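Local coordinates for protein RnfH (Haemophilus influenzae, PDB 2HJ1), which is of unknown function but belongs to the RnfH family, has a ubiquitin-like fold and forms a three-dimensional domain-swapped dimer, at the interface of chains A and B. Coordinates in Å, arbitrary orientation; residue numbers count along the deposited sequence, not the author numbering. Chains: chain A/B, Hypothetical protein.

Contact 1: the interface of chains A and B. Residues chain A 17-20, 47, 59-60; chain B 80-84.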
# COMPACT_ATOMS: atom_id res chain seq x y z
N ILE A 17 -3.25 10.20 6.14
CA ILE A 17 -4.52 9.73 5.62
C ILE A 17 -4.84 10.58 4.43
O ILE A 17 -4.79 11.83 4.53
CB ILE A 17 -5.69 9.87 6.63
CG1 ILE A 17 -5.35 9.20 7.96
CG2 ILE A 17 -6.98 9.23 6.07
CD1 ILE A 17 -6.57 9.17 8.98
N ALA A 18 -5.22 9.92 3.32
CA ALA A 18 -5.60 10.60 2.08
C ALA A 18 -6.99 10.21 1.67
O ALA A 18 -7.42 9.09 1.91
CB ALA A 18 -4.64 10.24 0.98
N TYR A 19 -7.72 11.14 1.08
CA TYR A 19 -8.99 10.81 0.51
C TYR A 19 -8.95 11.41 -0.88
O TYR A 19 -8.80 12.64 -1.04
CB TYR A 19 -10.13 11.39 1.35
CG TYR A 19 -11.50 11.30 0.74
CD1 TYR A 19 -11.95 10.11 0.15
CD2 TYR A 19 -12.36 12.38 0.80
CE1 TYR A 19 -13.19 10.03 -0.39
CE2 TYR A 19 -13.61 12.30 0.28
CZ TYR A 19 -14.02 11.16 -0.31
OH TYR A 19 -15.27 11.17 -0.83
N ALA A 20 -9.04 10.53 -1.88
CA ALA A 20 -9.05 10.93 -3.28
C ALA A 20 -10.47 10.96 -3.77
O ALA A 20 -11.17 9.94 -3.79
CB ALA A 20 -8.20 9.92 -4.15
N ILE A 47 -11.77 12.93 9.58
CA ILE A 47 -12.06 12.89 8.14
C ILE A 47 -13.52 12.54 7.83
O ILE A 47 -14.09 12.99 6.84
CB ILE A 47 -11.03 11.99 7.36
CG1 ILE A 47 -10.98 12.40 5.88
CG2 ILE A 47 -11.32 10.46 7.58
CD1 ILE A 47 -9.98 11.62 5.06
N ASN A 59 -16.36 2.44 0.58
CA ASN A 59 -15.10 3.05 0.07
C ASN A 59 -13.99 2.03 0.03
O ASN A 59 -13.98 1.08 0.81
CB ASN A 59 -14.66 4.26 0.87
CG ASN A 59 -15.43 5.47 0.47
OD1 ASN A 59 -16.56 5.67 0.92
ND2 ASN A 59 -14.85 6.27 -0.42
N LYS A 60 -13.09 2.21 -0.94
CA LYS A 60 -11.87 1.42 -0.99
C LYS A 60 -10.94 2.01 0.07
O LYS A 60 -10.86 3.23 0.20
CB LYS A 60 -11.23 1.53 -2.37
CG LYS A 60 -11.98 0.65 -3.40
CD LYS A 60 -11.06 -0.01 -4.34
CE LYS A 60 -11.81 -0.65 -5.47
NZ LYS A 60 -11.15 -0.15 -6.74
N ILE B 80 -2.94 5.73 4.98
CA ILE B 80 -4.26 5.17 4.75
C ILE B 80 -4.82 5.90 3.55
O ILE B 80 -4.92 7.14 3.55
CB ILE B 80 -5.18 5.43 5.99
CG1 ILE B 80 -4.60 4.78 7.25
CG2 ILE B 80 -6.65 5.05 5.68
CD1 ILE B 80 -5.25 5.25 8.55
N GLU B 81 -5.17 5.15 2.50
CA GLU B 81 -5.73 5.78 1.32
C GLU B 81 -7.19 5.41 1.26
O GLU B 81 -7.52 4.23 1.25
CB GLU B 81 -5.05 5.26 0.04
CG GLU B 81 -3.57 5.59 -0.10
CD GLU B 81 -3.30 6.87 -0.92
OE1 GLU B 81 -4.25 7.54 -1.40
OE2 GLU B 81 -2.10 7.22 -1.08
N ILE B 82 -8.06 6.41 1.16
CA ILE B 82 -9.46 6.16 1.03
C ILE B 82 -9.86 6.67 -0.35
O ILE B 82 -9.46 7.75 -0.74
CB ILE B 82 -10.30 6.88 2.15
CG1 ILE B 82 -9.88 6.40 3.56
CG2 ILE B 82 -11.85 6.74 1.87
CD1 ILE B 82 -10.36 7.39 4.68
N TYR B 83 -10.61 5.87 -1.11
CA TYR B 83 -10.99 6.31 -2.44
C TYR B 83 -12.28 5.63 -2.86
O TYR B 83 -12.85 4.84 -2.11
CB TYR B 83 -9.82 6.12 -3.46
CG TYR B 83 -9.18 4.78 -3.51
CD1 TYR B 83 -8.38 4.32 -2.47
CD2 TYR B 83 -9.36 3.96 -4.62
CE1 TYR B 83 -7.80 3.10 -2.49
CE2 TYR B 83 -8.74 2.73 -4.69
CZ TYR B 83 -7.97 2.30 -3.64
OH TYR B 83 -7.37 1.07 -3.69
N ARG B 84 -12.75 5.97 -4.04
CA ARG B 84 -14.07 5.51 -4.51
C ARG B 84 -13.93 4.38 -5.50
O ARG B 84 -13.09 4.43 -6.39
CB ARG B 84 -14.83 6.68 -5.15
CG ARG B 84 -14.57 8.02 -4.46
CD ARG B 84 -15.84 8.69 -4.03
NE ARG B 84 -16.53 9.47 -5.07
CZ ARG B 84 -16.91 10.75 -4.94
NH1 ARG B 84 -16.67 11.44 -3.84
NH2 ARG B 84 -17.54 11.35 -5.94
O HOH W 1 -11.44 7.96 -5.64
O HOH W 2 -11.16 2.59 -6.99
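CG of B:Tyr83 stands between its own backbone N and carbonyl carbon (chi1 52°), the crowded position for an aromatic, and this lays one face of the ring under the A:Lys60 side chain. CB of A:Lys60 sits over the middle of that face, 3.5 Å from the ring centroid, a CH-pi contact, and CD lies along the ring at CE2; the aliphatic stem of a lysine can thus cover the ring before the amine. NZ carries on to a water that also meets the carbonyl of B:Arg84. Beside this contact the two backbones exchange a reciprocal pair of hydrogen bonds, as antiparallel neighbours do: B:Tyr83 N to A:Lys60 O (3.0 Å), and A:Lys60 N to B:Tyr83 O (2.9 Å). B:Tyr83 O takes a second donor, A:Asn59 ND2 at 3.0 Å, which comes from the opposite face, 70° above the carbonyl plane. On the other flank A:Ala18 N donates a hydrogen bond to B:Ile80 O at 2.8 Å. B:Ile82 N returns one to A:Ala18 O at 2.9 Å, and A:Ala20 N continues the ladder to B:Ile82 O at 3.0 Å. Here B:Ile80 and B:Ile82 lie alongside A:Ile17, branched chains that favour extended backbone and fill the apolar side; B:Ile82 CG2 packs on A:Tyr19 CD1 at 3.8 Å. On the opposite side the small A:Ala18 CB lies against the B:Glu81 carboxylate. Strand 79-83 of chain B is thus inserted between strands 12-21 (parallel) and 60-65 (antiparallel) of chain A, completing its sheet by domain swapping.

Contact 2: the interface of chains A and B. Residues chain A 75-78; chain B 13-15.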
# COMPACT_ATOMS: atom_id res chain seq x y z
N LYS A 75 0.48 -10.88 1.69
CA LYS A 75 -0.94 -11.15 1.89
C LYS A 75 -1.72 -10.95 0.59
O LYS A 75 -1.27 -10.20 -0.33
CB LYS A 75 -1.50 -10.17 2.93
CG LYS A 75 -0.92 -10.32 4.34
CD LYS A 75 -1.65 -9.37 5.30
CE LYS A 75 -1.63 -9.94 6.75
NZ LYS A 75 -2.64 -11.07 6.90
N GLU A 76 -2.89 -11.57 0.51
CA GLU A 76 -3.81 -11.40 -0.64
C GLU A 76 -3.96 -9.92 -1.01
O GLU A 76 -4.22 -9.07 -0.15
CB GLU A 76 -5.18 -12.05 -0.35
CG GLU A 76 -6.33 -11.60 -1.32
CD GLU A 76 -6.19 -12.16 -2.76
OE1 GLU A 76 -5.74 -13.30 -2.90
OE2 GLU A 76 -6.55 -11.46 -3.74
N GLY A 77 -3.75 -9.61 -2.28
CA GLY A 77 -3.88 -8.24 -2.75
C GLY A 77 -2.72 -7.29 -2.44
O GLY A 77 -2.84 -6.10 -2.69
N ASP A 78 -1.61 -7.80 -1.89
CA ASP A 78 -0.43 -6.91 -1.68
C ASP A 78 0.16 -6.48 -3.03
O ASP A 78 0.33 -7.29 -3.93
CB ASP A 78 0.66 -7.61 -0.85
CG ASP A 78 0.44 -7.48 0.67
OD1 ASP A 78 -0.45 -6.70 1.10
OD2 ASP A 78 1.18 -8.14 1.45
N ILE B 13 -2.86 -17.07 -3.28
CA ILE B 13 -3.24 -15.66 -3.17
C ILE B 13 -2.75 -14.92 -4.42
O ILE B 13 -1.90 -15.44 -5.18
CB ILE B 13 -2.65 -15.01 -1.88
CG1 ILE B 13 -1.13 -15.17 -1.83
CG2 ILE B 13 -3.25 -15.67 -0.61
CD1 ILE B 13 -0.47 -14.17 -0.86
N ASN B 14 -3.30 -13.73 -4.62
CA ASN B 14 -2.90 -12.88 -5.73
C ASN B 14 -2.17 -11.66 -5.24
O ASN B 14 -2.63 -10.96 -4.32
CB ASN B 14 -4.09 -12.49 -6.61
CG ASN B 14 -4.80 -13.72 -7.18
OD1 ASN B 14 -5.84 -14.14 -6.65
ND2 ASN B 14 -4.21 -14.35 -8.20
N ILE B 15 -1.03 -11.41 -5.88
CA ILE B 15 -0.20 -10.26 -5.51
C ILE B 15 0.16 -9.50 -6.76
O ILE B 15 0.09 -10.07 -7.84
CB ILE B 15 1.08 -10.71 -4.68
CG1 ILE B 15 2.03 -11.65 -5.43
CG2 ILE B 15 0.65 -11.42 -3.41
CD1 ILE B 15 3.08 -10.97 -6.35
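A:Glu76 and B:Asn14 bury the most surface here, 58 and 47 Å², and their side chains extend in parallel, with the carboxylate turned nearly perpendicular to the amide (planes 77° apart). CG of A:Glu76 stands anti to the backbone N (chi1 164°) and the chain bends at chi2, which swings the carboxylate back towards the partner strand. Its OE1 accepts a hydrogen bond from the backbone N of B:Asn14 at 3.0 Å, the donor lying well above the carboxylate plane rather than within it. A glutamate suits this place because its length lets a side chain in a turn satisfy a main-chain N-H of the strand. The next residue adds a backbone bond: A:Gly77 N meets B:Asn14 O at 2.7 Å. Glycine is apt there, since its phi of 78° is a positive value that residues with a CB adopt less readily. B:Ile13, the third large contributor with 32 Å², covers the turn with its apolar branches; CB lies 4.0 Å from A:Glu76 CA, and the CD1 methyl reaches A:Lys75 C at 3.7 Å. Within chain A, the carboxylate OD2 of A:Asp78 accepts from A:Lys75 N at 2.8 Å, tying the two ends of the turn together. The turn leads into strand 79-82 of chain A and is held against the start of strand 12-19 of chain B.

Contact 3: the interface of chains A and B. Residues chain A 60-62; chain B 66-67, 85.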
# COMPACT_ATOMS: atom_id res chain seq x y z
N LYS A 60 -13.09 2.21 -0.94
CA LYS A 60 -11.87 1.42 -0.99
C LYS A 60 -10.94 2.01 0.07
O LYS A 60 -10.86 3.23 0.20
CB LYS A 60 -11.23 1.53 -2.37
CG LYS A 60 -11.98 0.65 -3.40
CD LYS A 60 -11.06 -0.01 -4.34
CE LYS A 60 -11.81 -0.65 -5.47
NZ LYS A 60 -11.15 -0.15 -6.74
N ILE A 61 -10.31 1.16 0.85
CA ILE A 61 -9.36 1.61 1.87
C ILE A 61 -8.17 0.69 1.87
O ILE A 61 -8.29 -0.53 2.03
CB ILE A 61 -9.94 1.64 3.34
CG1 ILE A 61 -11.22 2.50 3.41
CG2 ILE A 61 -8.90 2.27 4.31
CD1 ILE A 61 -12.06 2.27 4.71
N GLY A 62 -7.00 1.26 1.64
CA GLY A 62 -5.77 0.48 1.68
C GLY A 62 -4.72 1.21 2.46
O GLY A 62 -4.92 2.37 2.86
N ARG B 66 -4.48 -3.95 0.25
CA ARG B 66 -5.93 -3.74 0.07
C ARG B 66 -6.55 -5.02 -0.42
O ARG B 66 -5.99 -5.66 -1.32
CB ARG B 66 -6.27 -2.64 -0.95
CG ARG B 66 -7.70 -2.07 -0.81
CD ARG B 66 -8.16 -1.25 -2.03
NE ARG B 66 -8.33 -2.06 -3.24
CZ ARG B 66 -9.31 -2.95 -3.43
NH1 ARG B 66 -9.37 -3.61 -4.58
NH2 ARG B 66 -10.24 -3.17 -2.48
N PRO B 67 -7.71 -5.41 0.15
CA PRO B 67 -8.38 -4.78 1.29
C PRO B 67 -7.65 -5.13 2.60
O PRO B 67 -6.79 -6.05 2.66
CB PRO B 67 -9.80 -5.41 1.28
CG PRO B 67 -9.62 -6.76 0.62
CD PRO B 67 -8.43 -6.62 -0.35
N PRO B 85 -14.74 3.32 -5.34
CA PRO B 85 -14.71 2.17 -6.25
C PRO B 85 -15.22 2.47 -7.69
O PRO B 85 -14.85 1.74 -8.62
CB PRO B 85 -15.64 1.15 -5.56
CG PRO B 85 -16.65 2.02 -4.79
CD PRO B 85 -15.76 3.15 -4.27
O HOH W 3 -11.10 -1.87 0.06
O HOH W 4 -13.49 -0.70 -8.22
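This is a small, partly hydrated interface beside what is probably the crossover of a domain-swapped dimer, and it probably steadies it; the residues of this patch meet through packing and bridging water, with no direct N or O pair within bonding reach. A:Lys60 and B:Arg66 meet through the flat guanidinium of the arginine: the lysine CD methylene stands over the centre of one face, 3.5 Å from B:Arg66 CZ. The two side chains can share this space because the lysine offers its aliphatic part, while its amine NZ remains 4.5 Å from B:Arg66 NH1, a spacing at which like charges would probably still repel somewhat. CG of B:Arg66 is anti to the backbone N (chi1 -160°), which extends the chain along strand 60-65 of chain A and sets CG 3.3 Å from A:Ile61 O; a bend at chi3 then turns the guanidinium towards the lysine. B:Arg66 NH2 meets a water lying in the guanidinium plane, 3.0 Å away, and that water also touches A:Ile61 N. On the side away from the arginine, the compact ring residue B:Pro85 packs on the lysine's aliphatic end, its CA 4.1 Å from A:Lys60 CE. A second water links A:Lys60 NZ to B:Pro85 O, 2.8 Å from each. B:Arg66 and B:Pro67, joined by a cis peptide bond, lie in the loop that follows the chain B counterpart of strand 60-65, whereas B:Pro85 comes just after the exchanged strand 79-83.

Contacts 1 and 3 adjoin, their C-alpha centres about 8 Å apart, and share A:Lys60, whose backbone serves the sheet while its side chain lies between partner residues from two stretches of chain B. Contact 2 stands about 20 Å from contact 1 and about 13 Å from contact 3; in the copies given, it involves the chain A arm on the chain B domain, joining the chain A turn to the chain B first strand. Because the interface is two-fold symmetric, each contact recurs with the chains exchanged. Strand 79-83 and the turn before it therefore both engage the partner, giving a dimer built from reciprocally completed sheets.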